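Local coordinates for uncharacterized protein (Bacteroides ovatus, PDB 4FXT) that is of unknown function but pairs a transthyretin-like N-terminal domain with an E-set-like C-terminal domain, both built from beta strands, at residues V103-K107 with I197-L201. Sequence-based numbering, arbitrary orientation.
Sequences VSFAK and IKVAL
Phe105 reaches from its strand to pack its apolar side chain on Ile197 and Val199. At the root of this side chain, CB lies 3.6 Å from CG2 of Val199. With CG anti to the carbonyl carbon (chi1 -56°), the ring is carried to Ile197, and its CD2–CE2 side does the touching. CD2 is 3.8 Å from CB of Ile197, and one atom further out CE2 comes within 3.7 Å of CD1 of Ile197. That methyl sits at the ring edge, near the ring plane, while CG2 of Val199 approaches obliquely. CD1 of Ile197 also lies 3.6 Å from the backbone O of Val103, and the methyl thus touches both the ring edge and this carbonyl. Cutting Phe105 back to an alanine is likely to open a gap beside Ile197, whose CB and CD1 would lose their aromatic neighbour.

At the other end of the contact, Lys107 uses its aliphatic chain. CB faces the carbonyl O of Ala200 at 4.0 Å, and further along CE lies 3.6 Å from O of Leu201. The chain is extended up to CE and then bends (chi4 65°) to place NZ, which hydrogen-bonds to the backbone O of Gly109.

The segments run nearly parallel, 20° apart with axes 6.9 Å from each other at closest approach, but they belong to different sheets. Residues 103-107 pair with strand 111-120, and 197-200 with strand 176-185. Each lies on an outer strand of its sheet within this chain, and their facing side chains meet near the surface where the two sheet edges come together, consistent with the rim of an E-set-like beta-sandwich. Phe105 also touches Ile112 and Ala114 of strand 111-120 and Ala179 and Val181 of strand 176-185, bridging the two sheets.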
# COMPACT_ATOMS: atom_id res chain seq x y z
N VAL A 103 -3.69 10.89 -6.05
CA VAL A 103 -4.59 10.02 -6.78
C VAL A 103 -6.05 10.47 -6.59
O VAL A 103 -6.48 10.69 -5.48
CB VAL A 103 -4.38 8.56 -6.31
CG1 VAL A 103 -5.33 7.62 -7.03
CG2 VAL A 103 -2.94 8.13 -6.54
N SER A 104 -6.78 10.60 -7.70
CA SER A 104 -8.17 11.01 -7.76
C SER A 104 -8.90 10.23 -8.83
O SER A 104 -8.29 9.84 -9.83
CB SER A 104 -8.30 12.51 -8.00
OG SER A 104 -7.60 12.88 -9.18
N PHE A 105 -10.19 9.96 -8.61
CA PHE A 105 -11.03 9.22 -9.54
C PHE A 105 -12.36 9.92 -9.76
O PHE A 105 -12.86 10.62 -8.86
CB PHE A 105 -11.29 7.80 -9.02
CG PHE A 105 -10.07 6.98 -8.72
CD1 PHE A 105 -9.43 6.27 -9.73
CD2 PHE A 105 -9.58 6.88 -7.43
CE1 PHE A 105 -8.30 5.49 -9.44
CE2 PHE A 105 -8.45 6.11 -7.15
CZ PHE A 105 -7.82 5.41 -8.15
N ALA A 106 -12.93 9.74 -10.97
CA ALA A 106 -14.20 10.32 -11.33
C ALA A 106 -14.93 9.46 -12.34
O ALA A 106 -14.32 8.92 -13.24
CB ALA A 106 -14.00 11.71 -11.91
N LYS A 107 -16.24 9.34 -12.19
CA LYS A 107 -17.06 8.62 -13.16
C LYS A 107 -17.32 9.57 -14.32
O LYS A 107 -17.69 10.73 -14.10
CB LYS A 107 -18.38 8.08 -12.52
CG LYS A 107 -19.36 7.47 -13.53
CD LYS A 107 -20.73 7.20 -12.88
CE LYS A 107 -21.85 6.84 -13.83
NZ LYS A 107 -21.64 5.55 -14.54
N ILE A 197 -10.07 4.23 -2.87
CA ILE A 197 -10.97 5.38 -2.86
C ILE A 197 -12.34 5.01 -3.39
O ILE A 197 -12.48 4.47 -4.50
CB ILE A 197 -10.34 6.52 -3.73
CG1 ILE A 197 -8.95 6.92 -3.14
CG2 ILE A 197 -11.29 7.73 -3.84
CD1 ILE A 197 -8.22 7.90 -3.92
N LYS A 198 -13.37 5.36 -2.59
CA LYS A 198 -14.76 5.17 -2.98
C LYS A 198 -15.14 6.14 -4.09
O LYS A 198 -14.79 7.33 -4.02
CB LYS A 198 -15.70 5.33 -1.79
CG LYS A 198 -17.12 4.90 -2.14
CD LYS A 198 -18.23 5.47 -1.27
CE LYS A 198 -18.31 5.02 0.14
NZ LYS A 198 -19.60 5.52 0.71
N VAL A 199 -15.82 5.63 -5.12
CA VAL A 199 -16.25 6.41 -6.28
C VAL A 199 -17.75 6.22 -6.44
O VAL A 199 -18.19 5.10 -6.69
CB VAL A 199 -15.49 6.01 -7.57
CG1 VAL A 199 -15.90 6.87 -8.76
CG2 VAL A 199 -13.99 6.07 -7.37
N ALA A 200 -18.51 7.30 -6.32
CA ALA A 200 -19.96 7.26 -6.49
C ALA A 200 -20.33 6.95 -7.92
O ALA A 200 -19.70 7.47 -8.83
CB ALA A 200 -20.57 8.59 -6.07
N LEU A 201 -21.33 6.08 -8.13
CA LEU A 201 -21.79 5.71 -9.48
C LEU A 201 -23.21 6.25 -9.68
O LEU A 201 -23.67 6.41 -10.81
CB LEU A 201 -21.73 4.19 -9.69
CG LEU A 201 -20.36 3.53 -9.48
CD1 LEU A 201 -20.46 2.06 -9.65
CD2 LEU A 201 -19.30 4.08 -10.42